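Local structure of ECXA (Escherichia coli, 4L63) at residues Leu103-Thr116 / Lys153-Gly167. The protein binds a zinc ion and probably acts as a metallopeptidase. Sequence-based numbering, arbitrary orientation.
With ZN (zinc ion), chain G.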
ATOM      1  N   LEU A 103       1.212  -5.708 -35.822  1.00 82.93           N
ATOM      2  CA  LEU A 103       1.641  -7.104 -35.729  1.00 78.90           C
ATOM      3  C   LEU A 103       0.528  -8.056 -35.290  1.00 81.16           C
ATOM      4  O   LEU A 103       0.339  -9.111 -35.891  1.00 84.78           O
ATOM      5  CB  LEU A 103       2.827  -7.225 -34.768  1.00 72.01           C
ATOM      6  CG  LEU A 103       4.104  -6.483 -35.166  1.00 70.16           C
ATOM      7  CD1 LEU A 103       5.223  -6.738 -34.163  1.00 67.59           C
ATOM      8  CD2 LEU A 103       4.536  -6.884 -36.575  1.00 71.41           C
ATOM      9  N   GLY A 104      -0.199  -7.687 -34.241  1.00 80.87           N
ATOM     10  CA  GLY A 104      -1.260  -8.530 -33.717  1.00 78.09           C
ATOM     11  C   GLY A 104      -2.542  -7.771 -33.426  1.00 73.75           C
ATOM     12  O   GLY A 104      -2.554  -6.536 -33.395  1.00 72.92           O
ATOM     13  N   SER A 105      -3.620  -8.516 -33.198  1.00 66.08           N
ATOM     14  CA  SER A 105      -4.940  -7.930 -32.983  1.00 66.44           C
ATOM     15  C   SER A 105      -5.906  -8.941 -32.355  1.00 71.15           C
ATOM     16  O   SER A 105      -5.914 -10.117 -32.732  1.00 68.90           O
ATOM     17  CB  SER A 105      -5.503  -7.411 -34.311  1.00 74.44           C
ATOM     18  OG  SER A 105      -6.778  -6.821 -34.143  1.00 76.68           O
ATOM     19  N   THR A 106      -6.723  -8.483 -31.408  1.00 64.38           N
ATOM     20  CA  THR A 106      -7.680  -9.359 -30.731  1.00 65.62           C
ATOM     21  C   THR A 106      -9.055  -8.712 -30.589  1.00 65.31           C
ATOM     22  O   THR A 106      -9.166  -7.542 -30.211  1.00 62.78           O
ATOM     23  CB  THR A 106      -7.175  -9.768 -29.320  1.00 63.94           C
ATOM     24  OG1 THR A 106      -6.023 -10.609 -29.448  1.00 64.85           O
ATOM     25  CG2 THR A 106      -8.251 -10.514 -28.541  1.00 65.04           C
ATOM     26  N   ILE A 107     -10.100  -9.474 -30.894  1.00 68.00           N
ATOM     27  CA  ILE A 107     -11.467  -9.045 -30.623  1.00 68.00           C
ATOM     28  C   ILE A 107     -12.022  -9.743 -29.386  1.00 73.24           C
ATOM     29  O   ILE A 107     -12.243 -10.954 -29.399  1.00 70.40           O
ATOM     30  CB  ILE A 107     -12.409  -9.335 -31.802  1.00 71.18           C
ATOM     31  CG1 ILE A 107     -11.952  -8.602 -33.062  1.00 71.49           C
ATOM     32  CG2 ILE A 107     -13.837  -8.948 -31.442  1.00 71.30           C
ATOM     33  CD1 ILE A 107     -12.939  -8.738 -34.219  1.00 75.92           C
ATOM     34  N   PHE A 108     -12.249  -8.981 -28.321  1.00 65.35           N
ATOM     35  CA  PHE A 108     -12.839  -9.534 -27.107  1.00 65.34           C
ATOM     36  C   PHE A 108     -14.349  -9.611 -27.251  1.00 67.38           C
ATOM     37  O   PHE A 108     -15.026  -8.589 -27.381  1.00 66.17           O
ATOM     38  CB  PHE A 108     -12.471  -8.701 -25.877  1.00 62.03           C
ATOM     39  CG  PHE A 108     -12.986  -9.274 -24.579  1.00 62.10           C
ATOM     40  CD1 PHE A 108     -12.361 -10.362 -23.988  1.00 62.85           C
ATOM     41  CD2 PHE A 108     -14.095  -8.725 -23.953  1.00 61.56           C
ATOM     42  CE1 PHE A 108     -12.830 -10.888 -22.791  1.00 63.08           C
ATOM     43  CE2 PHE A 108     -14.565  -9.240 -22.757  1.00 61.78           C
ATOM     44  CZ  PHE A 108     -13.935 -10.329 -22.177  1.00 62.57           C
ATOM     45  N   ASP A 109     -14.868 -10.832 -27.220  1.00 69.83           N
ATOM     46  CA  ASP A 109     -16.290 -11.077 -27.424  1.00 72.01           C
ATOM     47  C   ASP A 109     -16.932 -11.705 -26.188  1.00 72.36           C
ATOM     48  O   ASP A 109     -16.637 -12.849 -25.839  1.00 73.77           O
ATOM     49  CB  ASP A 109     -16.499 -11.974 -28.644  1.00 77.01           C
ATOM     50  CG  ASP A 109     -17.951 -12.347 -28.851  1.00 78.06           C
ATOM     51  OD1 ASP A 109     -18.836 -11.548 -28.475  1.00 77.09           O
ATOM     52  OD2 ASP A 109     -18.207 -13.442 -29.394  1.00 94.84           O
ATOM     53  N   PRO A 110     -17.821 -10.951 -25.525  1.00 71.21           N
ATOM     54  CA  PRO A 110     -18.504 -11.411 -24.310  1.00 71.52           C
ATOM     55  C   PRO A 110     -19.354 -12.666 -24.531  1.00 75.26           C
ATOM     56  O   PRO A 110     -19.730 -13.325 -23.561  1.00 75.76           O
ATOM     57  CB  PRO A 110     -19.380 -10.214 -23.933  1.00 70.00           C
ATOM     58  CG  PRO A 110     -18.666  -9.030 -24.522  1.00 67.66           C
ATOM     59  CD  PRO A 110     -18.105  -9.534 -25.815  1.00 69.37           C
ATOM     60  N   SER A 111     -19.646 -12.992 -25.786  1.00 77.41           N
ATOM     61  CA  SER A 111     -20.384 -14.212 -26.098  1.00 86.68           C
ATOM     62  C   SER A 111     -19.482 -15.444 -26.032  1.00 87.38           C
ATOM     63  O   SER A 111     -19.967 -16.573 -25.992  1.00 92.88           O
ATOM     64  CB  SER A 111     -21.033 -14.111 -27.481  1.00 87.68           C
ATOM     65  OG  SER A 111     -22.100 -13.179 -27.470  1.00 88.76           O
ATOM     66  N   GLY A 112     -18.172 -15.220 -26.027  1.00 81.25           N
ATOM     67  CA  GLY A 112     -17.215 -16.305 -25.920  1.00 81.21           C
ATOM     68  C   GLY A 112     -16.378 -16.519 -27.166  1.00 82.24           C
ATOM     69  O   GLY A 112     -15.320 -17.142 -27.103  1.00 82.32           O
ATOM     70  N   ASN A 113     -16.851 -16.007 -28.301  1.00 85.18           N
ATOM     71  CA  ASN A 113     -16.123 -16.143 -29.560  1.00 84.92           C
ATOM     72  C   ASN A 113     -15.086 -15.037 -29.767  1.00 81.92           C
ATOM     73  O   ASN A 113     -15.136 -14.292 -30.750  1.00 81.47           O
ATOM     74  CB  ASN A 113     -17.090 -16.167 -30.743  1.00 87.21           C
ATOM     75  CG  ASN A 113     -16.409 -16.569 -32.033  1.00101.59           C
ATOM     76  OD1 ASN A 113     -15.444 -17.334 -32.022  1.00107.54           O
ATOM     77  ND2 ASN A 113     -16.896 -16.045 -33.151  1.00 98.88           N
ATOM     78  N   SER A 114     -14.149 -14.939 -28.828  1.00 79.00           N
ATOM     79  CA  SER A 114     -13.052 -13.989 -28.931  1.00 76.54           C
ATOM     80  C   SER A 114     -12.048 -14.479 -29.965  1.00 80.12           C
ATOM     81  O   SER A 114     -11.722 -15.669 -30.009  1.00 79.87           O
ATOM     82  CB  SER A 114     -12.378 -13.796 -27.571  1.00 73.44           C
ATOM     83  OG  SER A 114     -13.221 -13.067 -26.700  1.00 71.74           O
ATOM     84  N   ARG A 115     -11.570 -13.569 -30.807  1.00 78.45           N
ATOM     85  CA  ARG A 115     -10.674 -13.950 -31.886  1.00 78.40           C
ATOM     86  C   ARG A 115      -9.351 -13.201 -31.824  1.00 77.06           C
ATOM     87  O   ARG A 115      -9.316 -11.977 -31.683  1.00 75.56           O
ATOM     88  CB  ARG A 115     -11.344 -13.721 -33.246  1.00 79.68           C
ATOM     89  CG  ARG A 115     -12.868 -13.653 -33.198  1.00 81.15           C
ATOM     90  CD  ARG A 115     -13.455 -13.393 -34.578  1.00 82.68           C
ATOM     91  NE  ARG A 115     -13.024 -12.108 -35.127  1.00 84.66           N
ATOM     92  CZ  ARG A 115     -12.985 -11.827 -36.426  1.00 86.94           C
ATOM     93  NH1 ARG A 115     -12.574 -10.635 -36.839  1.00 87.39           N
ATOM     94  NH2 ARG A 115     -13.356 -12.738 -37.315  1.00 89.87           N
ATOM     95  N   THR A 116      -8.260 -13.951 -31.922  1.00 76.50           N
ATOM     96  CA  THR A 116      -6.932 -13.363 -31.999  1.00 75.16           C
ATOM     97  C   THR A 116      -6.306 -13.638 -33.360  1.00 76.03           C
ATOM     98  O   THR A 116      -6.259 -14.781 -33.809  1.00 77.55           O
ATOM     99  CB  THR A 116      -6.005 -13.905 -30.899  1.00 75.98           C
ATOM    100  OG1 THR A 116      -6.333 -13.283 -29.650  1.00 73.68           O
ATOM    101  CG2 THR A 116      -4.552 -13.611 -31.233  1.00 73.82           C
ATOM    102  N   LYS A 153       9.672 -11.242 -30.604  1.00 78.87           N
ATOM    103  CA  LYS A 153       8.566 -10.359 -30.949  1.00 78.33           C
ATOM    104  C   LYS A 153       7.258 -11.134 -31.094  1.00 74.91           C
ATOM    105  O   LYS A 153       6.188 -10.633 -30.747  1.00 66.41           O
ATOM    106  CB  LYS A 153       8.879  -9.599 -32.240  1.00 80.90           C
ATOM    107  CG  LYS A 153       8.608  -8.104 -32.173  1.00 84.00           C
ATOM    108  CD  LYS A 153       9.693  -7.383 -31.387  1.00 84.33           C
ATOM    109  CE  LYS A 153       9.463  -5.878 -31.373  1.00 85.47           C
ATOM    110  NZ  LYS A 153       8.032  -5.523 -31.173  1.00 83.12           N
ATOM    111  N   LEU A 154       7.348 -12.361 -31.599  1.00 75.77           N
ATOM    112  CA  LEU A 154       6.155 -13.174 -31.801  1.00 73.14           C
ATOM    113  C   LEU A 154       5.548 -13.638 -30.478  1.00 70.58           C
ATOM    114  O   LEU A 154       4.334 -13.555 -30.295  1.00 72.80           O
ATOM    115  CB  LEU A 154       6.462 -14.384 -32.685  1.00 78.03           C
ATOM    116  CG  LEU A 154       5.234 -14.891 -33.441  1.00 82.05           C
ATOM    117  CD1 LEU A 154       5.018 -14.080 -34.710  1.00 85.25           C
ATOM    118  CD2 LEU A 154       5.350 -16.380 -33.761  1.00 92.70           C
ATOM    119  N   ARG A 155       6.382 -14.125 -29.563  1.00 70.58           N
ATOM    120  CA  ARG A 155       5.894 -14.557 -28.254  1.00 70.52           C
ATOM    121  C   ARG A 155       5.278 -13.393 -27.490  1.00 67.94           C
ATOM    122  O   ARG A 155       4.180 -13.513 -26.953  1.00 62.19           O
ATOM    123  CB  ARG A 155       7.013 -15.179 -27.420  1.00 78.79           C
ATOM    124  CG  ARG A 155       7.548 -16.477 -27.979  1.00 84.66           C
ATOM    125  CD  ARG A 155       8.584 -17.089 -27.056  1.00 89.21           C
ATOM    126  NE  ARG A 155       9.137 -18.318 -27.619  1.00 97.29           N
ATOM    127  CZ  ARG A 155       8.565 -19.515 -27.521  1.00 98.10           C
ATOM    128  NH1 ARG A 155       9.144 -20.574 -28.072  1.00 97.85           N
ATOM    129  NH2 ARG A 155       7.414 -19.653 -26.874  1.00 99.08           N
ATOM    130  N   ILE A 156       6.006 -12.281 -27.434  1.00 62.34           N
ATOM    131  CA  ILE A 156       5.498 -11.046 -26.837  1.00 58.51           C
ATOM    132  C   ILE A 156       4.142 -10.679 -27.428  1.00 63.20           C
ATOM    133  O   ILE A 156       3.186 -10.439 -26.694  1.00 58.22           O
ATOM    134  CB  ILE A 156       6.465  -9.870 -27.052  1.00 62.35           C
ATOM    135  CG1 ILE A 156       7.787 -10.124 -26.327  1.00 65.09           C
ATOM    136  CG2 ILE A 156       5.828  -8.563 -26.584  1.00 58.48           C
ATOM    137  CD1 ILE A 156       8.812  -9.026 -26.515  1.00 66.77           C
ATOM    138  N   THR A 157       4.063 -10.657 -28.758  1.00 60.08           N
ATOM    139  CA  THR A 157       2.821 -10.331 -29.449  1.00 60.93           C
ATOM    140  C   THR A 157       1.690 -11.276 -29.062  1.00 60.81           C
ATOM    141  O   THR A 157       0.581 -10.833 -28.772  1.00 58.11           O
ATOM    142  CB  THR A 157       2.996 -10.363 -30.984  1.00 63.20           C
ATOM    143  OG1 THR A 157       3.995  -9.412 -31.374  1.00 63.30           O
ATOM    144  CG2 THR A 157       1.688 -10.032 -31.679  1.00 63.20           C
ATOM    145  N   ILE A 158       1.980 -12.574 -29.050  1.00 62.93           N
ATOM    146  CA  ILE A 158       0.983 -13.579 -28.696  1.00 63.41           C
ATOM    147  C   ILE A 158       0.582 -13.484 -27.219  1.00 60.71           C
ATOM    148  O   ILE A 158      -0.603 -13.458 -26.908  1.00 59.29           O
ATOM    149  CB  ILE A 158       1.488 -15.003 -29.018  1.00 67.38           C
ATOM    150  CG1 ILE A 158       1.591 -15.179 -30.535  1.00 70.90           C
ATOM    151  CG2 ILE A 158       0.559 -16.044 -28.430  1.00 68.21           C
ATOM    152  CD1 ILE A 158       1.856 -16.602 -30.991  1.00 75.36           C
ATOM    153  N   LYS A 159       1.560 -13.410 -26.319  1.00 59.09           N
ATOM    154  CA  LYS A 159       1.281 -13.226 -24.891  1.00 59.92           C
ATOM    155  C   LYS A 159       0.452 -11.971 -24.618  1.00 58.36           C
ATOM    156  O   LYS A 159      -0.485 -11.995 -23.816  1.00 51.53           O
ATOM    157  CB  LYS A 159       2.584 -13.167 -24.094  1.00 56.86           C
ATOM    158  CG  LYS A 159       3.349 -14.474 -24.088  1.00 62.83           C
ATOM    159  CD  LYS A 159       4.733 -14.295 -23.514  1.00 68.69           C
ATOM    160  CE  LYS A 159       5.608 -15.479 -23.865  1.00 79.15           C
ATOM    161  NZ  LYS A 159       6.811 -15.524 -23.002  1.00 85.56           N
ATOM    162  N   HIS A 160       0.803 -10.881 -25.294  1.00 52.25           N
ATOM    163  CA  HIS A 160       0.055  -9.628 -25.201  1.00 51.69           C
ATOM    164  C   HIS A 160      -1.397  -9.823 -25.653  1.00 50.96           C
ATOM    165  O   HIS A 160      -2.326  -9.392 -24.975  1.00 48.43           O
ATOM    166  CB  HIS A 160       0.750  -8.545 -26.034  1.00 49.71           C
ATOM    167  CG  HIS A 160       0.012  -7.243 -26.098  1.00 51.75           C
ATOM    168  ND1 HIS A 160       0.202  -6.228 -25.183  1.00 45.08           N
ATOM    169  CD2 HIS A 160      -0.909  -6.789 -26.981  1.00 48.27           C
ATOM    170  CE1 HIS A 160      -0.576  -5.205 -25.501  1.00 45.62           C
ATOM    171  NE2 HIS A 160      -1.259  -5.522 -26.588  1.00 46.03           N
ATOM    172  N   GLU A 161      -1.592 -10.498 -26.783  1.00 53.25           N
ATOM    173  CA  GLU A 161      -2.943 -10.735 -27.288  1.00 56.95           C
ATOM    174  C   GLU A 161      -3.746 -11.667 -26.363  1.00 54.45           C
ATOM    175  O   GLU A 161      -4.959 -11.492 -26.216  1.00 54.02           O
ATOM    176  CB  GLU A 161      -2.892 -11.299 -28.714  1.00 59.56           C
ATOM    177  CG  GLU A 161      -2.327 -10.327 -29.760  1.00 66.32           C
ATOM    178  CD  GLU A 161      -2.920  -8.921 -29.676  1.00 67.26           C
ATOM    179  OE1 GLU A 161      -4.160  -8.790 -29.614  1.00 62.28           O
ATOM    180  OE2 GLU A 161      -2.142  -7.943 -29.684  1.00 72.46           O
ATOM    181  N   ILE A 162      -3.075 -12.638 -25.741  1.00 55.30           N
ATOM    182  CA  ILE A 162      -3.696 -13.477 -24.706  1.00 55.41           C
ATOM    183  C   ILE A 162      -4.262 -12.622 -23.564  1.00 53.69           C
ATOM    184  O   ILE A 162      -5.337 -12.898 -23.030  1.00 52.13           O
ATOM    185  CB  ILE A 162      -2.696 -14.485 -24.079  1.00 56.61           C
ATOM    186  CG1 ILE A 162      -1.991 -15.335 -25.137  1.00 68.54           C
ATOM    187  CG2 ILE A 162      -3.410 -15.388 -23.083  1.00 59.71           C
ATOM    188  CD1 ILE A 162      -2.868 -16.313 -25.836  1.00 65.26           C
ATOM    189  N   GLY A 163      -3.516 -11.593 -23.180  1.00 49.55           N
ATOM    190  CA  GLY A 163      -3.989 -10.654 -22.174  1.00 46.60           C
ATOM    191  C   GLY A 163      -5.356 -10.102 -22.545  1.00 46.69           C
ATOM    192  O   GLY A 163      -6.251 -10.016 -21.699  1.00 45.49           O
ATOM    193  N   HIS A 164      -5.520  -9.754 -23.823  1.00 47.57           N
ATOM    194  CA  HIS A 164      -6.777  -9.227 -24.341  1.00 47.85           C
ATOM    195  C   HIS A 164      -7.879 -10.290 -24.317  1.00 53.48           C
ATOM    196  O   HIS A 164      -9.027  -9.998 -23.972  1.00 49.74           O
ATOM    197  CB  HIS A 164      -6.585  -8.703 -25.766  1.00 49.06           C
ATOM    198  CG  HIS A 164      -5.838  -7.408 -25.839  1.00 47.86           C
ATOM    199  ND1 HIS A 164      -6.059  -6.374 -24.956  1.00 44.52           N
ATOM    200  CD2 HIS A 164      -4.877  -6.976 -26.690  1.00 48.18           C
ATOM    201  CE1 HIS A 164      -5.266  -5.361 -25.259  1.00 43.87           C
ATOM    202  NE2 HIS A 164      -4.536  -5.702 -26.305  1.00 47.02           N
ATOM    203  N   ILE A 165      -7.526 -11.517 -24.695  1.00 52.59           N
ATOM    204  CA  ILE A 165      -8.463 -12.642 -24.615  1.00 56.80           C
ATOM    205  C   ILE A 165      -9.002 -12.756 -23.192  1.00 54.29           C
ATOM    206  O   ILE A 165     -10.192 -12.999 -22.981  1.00 55.41           O
ATOM    207  CB  ILE A 165      -7.804 -13.979 -25.019  1.00 61.16           C
ATOM    208  CG1 ILE A 165      -7.457 -13.982 -26.506  1.00 70.53           C
ATOM    209  CG2 ILE A 165      -8.734 -15.155 -24.722  1.00 60.84           C
ATOM    210  CD1 ILE A 165      -8.665 -13.891 -27.400  1.00 80.10           C
ATOM    211  N   LEU A 166      -8.113 -12.535 -22.224  1.00 51.55           N
ATOM    212  CA  LEU A 166      -8.433 -12.704 -20.812  1.00 54.02           C
ATOM    213  C   LEU A 166      -9.065 -11.469 -20.176  1.00 53.91           C
ATOM    214  O   LEU A 166      -9.202 -11.409 -18.959  1.00 53.93           O
ATOM    215  CB  LEU A 166      -7.169 -13.088 -20.033  1.00 49.85           C
ATOM    216  CG  LEU A 166      -6.533 -14.419 -20.447  1.00 54.95           C
ATOM    217  CD1 LEU A 166      -5.221 -14.659 -19.719  1.00 51.82           C
ATOM    218  CD2 LEU A 166      -7.509 -15.575 -20.225  1.00 55.41           C
ATOM    219  N   GLY A 167      -9.436 -10.481 -20.988  1.00 47.20           N
ATOM    220  CA  GLY A 167     -10.217  -9.362 -20.488  1.00 45.43           C
ATOM    221  C   GLY A 167      -9.420  -8.128 -20.099  1.00 44.36           C
ATOM    222  O   GLY A 167      -9.972  -7.181 -19.517  1.00 41.13           O
TER
HETATM  223 ZN    ZN G 301      -2.984  -4.569 -27.365  1.00 56.60          ZN
HETATM  224  O   HOH W   1      -3.092  -5.466 -29.687  1.00 50.71           O
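Thr106 OG1 donates to Glu161 OE1 at 2.6 Å, on the lone pair facing away from OE2, and itself accepts from Thr116 OG1 at 2.7 Å. This chain of hydrogen bonds tethers the glutamate of the HExxH zinc-binding helix to edge strand 104-107. Strand and helix run nearly parallel, 14° apart, the arrangement of active-site helix and edge strand known from metzincins. Glu161 CG stands anti to the carbonyl carbon (chi1 -66°) and the chain bends at chi2 (-47°), which brings OE2 to the zinc-bound water, whose O donates to it at 2.7 Å. His160 and His164 bind the metal through NE2, His170 completes the histidine set, and Leu168 O holds His164 ND1.

Further toward the end of the helix the contact becomes mostly apolar. Ile165 CD1 lies against the face of the sheet, touching Thr106 CG2, Thr116 OG1 and, in the loop before strand 115-119, Ser114 CB. Toward the start of strand 104-107, Thr157 CG2 lies against Gly104 CA at 3.9 Å, while Thr157 OG1 bonds back to Lys153 O. Past the strand, the chain brings the Phe108 ring up to the C-terminal end of the helix, where Gly167 closes a Schellman motif; the ring's CE1 edge meets Ile165 O in plane, at 3.4 Å.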